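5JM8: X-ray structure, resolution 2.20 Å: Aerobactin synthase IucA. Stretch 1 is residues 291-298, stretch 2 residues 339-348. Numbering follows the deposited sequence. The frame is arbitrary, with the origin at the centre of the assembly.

Stretch 1 (291-298) TLSVKEVK
Stretch 2, residues 339-348: NIMQESLFAL

A helix start can be held against a chain that turns a corner by van der Waals packing, without a hydrogen bond across, and IucA gives a compact example: no hydrogen bond crosses between residues 291-298 and 339-348, yet 436 Å² is buried. Each stretch fixes its own shape. Extended residues 291-293 (Ser293 phi/psi -126/157) lead into a helix from Val294. Ser293, chi1 p, caps it, its OG accepting from Glu296 N at 3.3 Å. In the second stretch, two overlapping type I turns, 341-344 and 342-345, carry the chain around a corner into an extended run through Leu348; Ser344 N and OG both donate to Met341 O, at 2.9 and 2.6 Å. In register, Ser293 CA lies 5.6 Å from Gln342 CA, and Val297 CA 6.6 Å from Ala347 CA, both chains advancing the same way between the two pairs.

Leu292 (m, t), buried, has the largest covered area, 76 Å²: its CB lies 4.3 Å from Leu345 CB, and its CD1 reaches 4.2 Å from Phe346 CA. Leu345 (m, t), also buried, has its CA-to-CB bond directed toward the first stretch, its CD1 3.6 Å from Leu292 O and 3.7 Å from Val294 N. Val294 (t) sets CG2 3.8 Å from Ile340 CG2 and 4.4 Å from Leu345 CD1, so branched aliphatic groups fill this space. A turn further, Val297 CG1 meets the small Ala347 CB at 4.4 Å. Exposed Gln342 (m, t) flanks the packing, its NE2 3.3 Å from Ser293 CB.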

ATOM      1  N   THR A 291     -16.882  30.148  15.478  1.00 25.96           N
ATOM      2  CA  THR A 291     -18.222  29.733  15.099  1.00 28.36           C
ATOM      3  C   THR A 291     -18.492  30.168  13.667  1.00 30.61           C
ATOM      4  O   THR A 291     -17.912  31.142  13.190  1.00 31.47           O
ATOM      5  CB  THR A 291     -19.290  30.334  16.023  1.00 27.81           C
ATOM      6  OG1 THR A 291     -19.043  31.736  16.184  1.00 27.08           O
ATOM      7  CG2 THR A 291     -19.264  29.660  17.389  1.00 29.42           C
ATOM      8  N   LEU A 292     -19.367  29.436  12.986  1.00 32.56           N
ATOM      9  CA  LEU A 292     -19.787  29.792  11.637  1.00 28.17           C
ATOM     10  C   LEU A 292     -21.132  30.496  11.671  1.00 30.91           C
ATOM     11  O   LEU A 292     -21.868  30.404  12.653  1.00 33.63           O
ATOM     12  CB  LEU A 292     -19.883  28.551  10.751  1.00 23.40           C
ATOM     13  CG  LEU A 292     -18.579  27.829  10.422  1.00 22.95           C
ATOM     14  CD1 LEU A 292     -18.878  26.529   9.693  1.00 23.71           C
ATOM     15  CD2 LEU A 292     -17.670  28.722   9.591  1.00 24.09           C
ATOM     16  N   SER A 293     -21.443  31.198  10.588  1.00 29.03           N
ATOM     17  CA  SER A 293     -22.753  31.802  10.413  1.00 31.28           C
ATOM     18  C   SER A 293     -23.331  31.354   9.079  1.00 30.83           C
ATOM     19  O   SER A 293     -22.591  30.959   8.176  1.00 30.49           O
ATOM     20  CB  SER A 293     -22.661  33.326  10.478  1.00 35.81           C
ATOM     21  OG  SER A 293     -21.844  33.831   9.437  1.00 40.33           O
ATOM     22  N   VAL A 294     -24.654  31.401   8.968  1.00 28.60           N
ATOM     23  CA  VAL A 294     -25.330  31.085   7.716  1.00 27.10           C
ATOM     24  C   VAL A 294     -24.748  31.941   6.602  1.00 27.05           C
ATOM     25  O   VAL A 294     -24.564  31.490   5.477  1.00 30.47           O
ATOM     26  CB  VAL A 294     -26.845  31.325   7.819  1.00 28.41           C
ATOM     27  CG1 VAL A 294     -27.509  31.175   6.455  1.00 29.30           C
ATOM     28  CG2 VAL A 294     -27.463  30.371   8.824  1.00 28.49           C
ATOM     29  N   LYS A 295     -24.469  33.190   6.950  1.00 27.44           N
ATOM     30  CA  LYS A 295     -23.815  34.147   6.071  1.00 28.36           C
ATOM     31  C   LYS A 295     -22.551  33.586   5.415  1.00 29.40           C
ATOM     32  O   LYS A 295     -22.446  33.532   4.190  1.00 30.64           O
ATOM     33  CB  LYS A 295     -23.479  35.393   6.886  1.00 27.84           C
ATOM     34  CG  LYS A 295     -22.859  36.546   6.135  1.00 28.96           C
ATOM     35  CD  LYS A 295     -22.596  37.676   7.122  1.00 31.00           C
ATOM     36  CE  LYS A 295     -22.043  38.919   6.459  1.00 30.46           C
ATOM     37  NZ  LYS A 295     -23.085  39.582   5.644  1.00 30.90           N
ATOM     38  N   GLU A 296     -21.605  33.155   6.245  1.00 30.30           N
ATOM     39  CA  GLU A 296     -20.302  32.685   5.775  1.00 26.23           C
ATOM     40  C   GLU A 296     -20.383  31.396   4.959  1.00 24.11           C
ATOM     41  O   GLU A 296     -19.608  31.200   4.027  1.00 23.13           O
ATOM     42  CB  GLU A 296     -19.362  32.475   6.966  1.00 25.03           C
ATOM     43  CG  GLU A 296     -19.062  33.745   7.757  1.00 30.46           C
ATOM     44  CD  GLU A 296     -18.432  33.466   9.112  1.00 37.27           C
ATOM     45  OE1 GLU A 296     -18.024  32.312   9.357  1.00 42.62           O
ATOM     46  OE2 GLU A 296     -18.347  34.403   9.933  1.00 37.63           O
ATOM     47  N   VAL A 297     -21.313  30.513   5.309  1.00 26.42           N
ATOM     48  CA  VAL A 297     -21.422  29.239   4.606  1.00 28.18           C
ATOM     49  C   VAL A 297     -22.121  29.420   3.260  1.00 24.08           C
ATOM     50  O   VAL A 297     -22.003  28.570   2.377  1.00 23.69           O
ATOM     51  CB  VAL A 297     -22.170  28.177   5.453  1.00 26.29           C
ATOM     52  CG1 VAL A 297     -21.396  27.880   6.732  1.00 24.04           C
ATOM     53  CG2 VAL A 297     -23.586  28.621   5.779  1.00 28.41           C
ATOM     54  N   LYS A 298     -22.834  30.531   3.100  1.00 25.08           N
ATOM     55  CA  LYS A 298     -23.460  30.860   1.820  1.00 25.78           C
ATOM     56  C   LYS A 298     -22.409  31.300   0.804  1.00 26.16           C
ATOM     57  O   LYS A 298     -22.597  31.136  -0.402  1.00 29.01           O
ATOM     58  CB  LYS A 298     -24.510  31.959   1.996  1.00 27.08           C
ATOM     59  CG  LYS A 298     -25.773  31.507   2.708  1.00 27.80           C
ATOM     60  CD  LYS A 298     -26.734  30.821   1.757  1.00 28.34           C
ATOM     61  N   ASN A 339     -35.495  28.001  14.293  1.00 41.44           N
ATOM     62  CA  ASN A 339     -34.367  28.928  14.243  1.00 40.49           C
ATOM     63  C   ASN A 339     -33.023  28.223  14.127  1.00 43.45           C
ATOM     64  O   ASN A 339     -32.624  27.479  15.023  1.00 45.13           O
ATOM     65  CB  ASN A 339     -34.360  29.818  15.484  1.00 38.69           C
ATOM     66  CG  ASN A 339     -35.501  30.809  15.494  1.00 41.65           C
ATOM     67  OD1 ASN A 339     -36.334  30.804  16.399  1.00 47.05           O
ATOM     68  ND2 ASN A 339     -35.545  31.669  14.484  1.00 39.89           N
ATOM     69  N   ILE A 340     -32.323  28.481  13.024  1.00 43.14           N
ATOM     70  CA  ILE A 340     -30.997  27.918  12.796  1.00 39.92           C
ATOM     71  C   ILE A 340     -30.058  28.267  13.944  1.00 39.09           C
ATOM     72  O   ILE A 340     -29.826  29.442  14.236  1.00 40.16           O
ATOM     73  CB  ILE A 340     -30.384  28.427  11.472  1.00 37.94           C
ATOM     74  CG1 ILE A 340     -31.231  27.966  10.283  1.00 39.30           C
ATOM     75  CG2 ILE A 340     -28.943  27.927  11.317  1.00 35.79           C
ATOM     76  CD1 ILE A 340     -30.810  28.560   8.949  1.00 40.11           C
ATOM     77  N   MET A 341     -29.521  27.237  14.589  1.00 38.69           N
ATOM     78  CA  MET A 341     -28.568  27.423  15.675  1.00 35.33           C
ATOM     79  C   MET A 341     -27.146  27.394  15.117  1.00 34.31           C
ATOM     80  O   MET A 341     -26.620  26.332  14.780  1.00 31.00           O
ATOM     81  CB  MET A 341     -28.761  26.346  16.742  1.00 33.82           C
ATOM     82  CG  MET A 341     -30.201  26.207  17.229  1.00 36.40           C
ATOM     83  SD  MET A 341     -30.937  27.743  17.821  1.00 38.89           S
ATOM     84  CE  MET A 341     -29.822  28.180  19.152  1.00 40.01           C
ATOM     85  N   GLN A 342     -26.530  28.569  15.027  1.00 34.15           N
ATOM     86  CA  GLN A 342     -25.242  28.722  14.357  1.00 32.94           C
ATOM     87  C   GLN A 342     -24.128  27.907  15.001  1.00 31.06           C
ATOM     88  O   GLN A 342     -23.133  27.584  14.353  1.00 28.09           O
ATOM     89  CB  GLN A 342     -24.839  30.197  14.329  1.00 33.14           C
ATOM     90  CG  GLN A 342     -25.601  31.022  13.308  1.00 36.40           C
ATOM     91  CD  GLN A 342     -25.034  32.418  13.149  1.00 42.80           C
ATOM     92  OE1 GLN A 342     -24.167  32.838  13.916  1.00 49.16           O
ATOM     93  NE2 GLN A 342     -25.515  33.142  12.146  1.00 42.56           N
ATOM     94  N   GLU A 343     -24.295  27.574  16.275  1.00 32.87           N
ATOM     95  CA  GLU A 343     -23.289  26.806  16.995  1.00 33.62           C
ATOM     96  C   GLU A 343     -23.287  25.336  16.570  1.00 33.58           C
ATOM     97  O   GLU A 343     -22.392  24.580  16.949  1.00 36.81           O
ATOM     98  CB  GLU A 343     -23.518  26.922  18.504  1.00 37.69           C
ATOM     99  CG  GLU A 343     -23.387  28.344  19.039  1.00 44.22           C
ATOM    100  CD  GLU A 343     -23.324  28.401  20.555  1.00 50.87           C
ATOM    101  OE1 GLU A 343     -23.805  27.449  21.206  1.00 56.57           O
ATOM    102  OE2 GLU A 343     -22.789  29.393  21.096  1.00 50.86           O
ATOM    103  N   SER A 344     -24.283  24.942  15.779  1.00 32.10           N
ATOM    104  CA  SER A 344     -24.394  23.567  15.289  1.00 29.82           C
ATOM    105  C   SER A 344     -23.943  23.438  13.835  1.00 30.97           C
ATOM    106  O   SER A 344     -23.802  22.329  13.318  1.00 35.08           O
ATOM    107  CB  SER A 344     -25.837  23.072  15.415  1.00 29.05           C
ATOM    108  OG  SER A 344     -26.696  23.782  14.541  1.00 31.30           O
ATOM    109  N   LEU A 345     -23.719  24.574  13.181  1.00 28.88           N
ATOM    110  CA  LEU A 345     -23.389  24.594  11.759  1.00 24.73           C
ATOM    111  C   LEU A 345     -22.093  23.869  11.424  1.00 27.02           C
ATOM    112  O   LEU A 345     -21.150  23.850  12.213  1.00 24.84           O
ATOM    113  CB  LEU A 345     -23.277  26.036  11.262  1.00 24.85           C
ATOM    114  CG  LEU A 345     -24.560  26.864  11.190  1.00 32.90           C
ATOM    115  CD1 LEU A 345     -24.216  28.316  10.909  1.00 38.26           C
ATOM    116  CD2 LEU A 345     -25.502  26.325  10.130  1.00 34.34           C
ATOM    117  N   PHE A 346     -22.074  23.269  10.240  1.00 28.61           N
ATOM    118  CA  PHE A 346     -20.839  22.810   9.623  1.00 27.36           C
ATOM    119  C   PHE A 346     -20.964  22.968   8.119  1.00 29.42           C
ATOM    120  O   PHE A 346     -22.072  23.082   7.592  1.00 29.88           O
ATOM    121  CB  PHE A 346     -20.533  21.355   9.988  1.00 25.45           C
ATOM    122  CG  PHE A 346     -21.531  20.366   9.453  1.00 26.56           C
ATOM    123  CD1 PHE A 346     -21.471  19.937   8.137  1.00 20.60           C
ATOM    124  CD2 PHE A 346     -22.520  19.853  10.274  1.00 25.26           C
ATOM    125  CE1 PHE A 346     -22.389  19.028   7.648  1.00 20.99           C
ATOM    126  CE2 PHE A 346     -23.438  18.941   9.790  1.00 22.52           C
ATOM    127  CZ  PHE A 346     -23.370  18.527   8.476  1.00 21.60           C
ATOM    128  N   ALA A 347     -19.827  22.973   7.435  1.00 27.90           N
ATOM    129  CA  ALA A 347     -19.806  22.992   5.982  1.00 20.23           C
ATOM    130  C   ALA A 347     -18.977  21.823   5.479  1.00 19.39           C
ATOM    131  O   ALA A 347     -18.020  21.404   6.130  1.00 22.23           O
ATOM    132  CB  ALA A 347     -19.252  24.304   5.474  1.00 20.27           C
ATOM    133  N   LEU A 348     -19.354  21.294   4.323  1.00 21.71           N
ATOM    134  CA  LEU A 348     -18.656  20.159   3.735  1.00 23.15           C
ATOM    135  C   LEU A 348     -17.732  20.615   2.616  1.00 22.89           C
ATOM    136  O   LEU A 348     -18.164  21.267   1.666  1.00 22.87           O
ATOM    137  CB  LEU A 348     -19.655  19.132   3.208  1.00 25.45           C
ATOM    138  CG  LEU A 348     -20.512  18.439   4.269  1.00 24.42           C
ATOM    139  CD1 LEU A 348     -21.567  17.581   3.599  1.00 23.78           C
ATOM    140  CD2 LEU A 348     -19.661  17.600   5.215  1.00 23.93           C
TER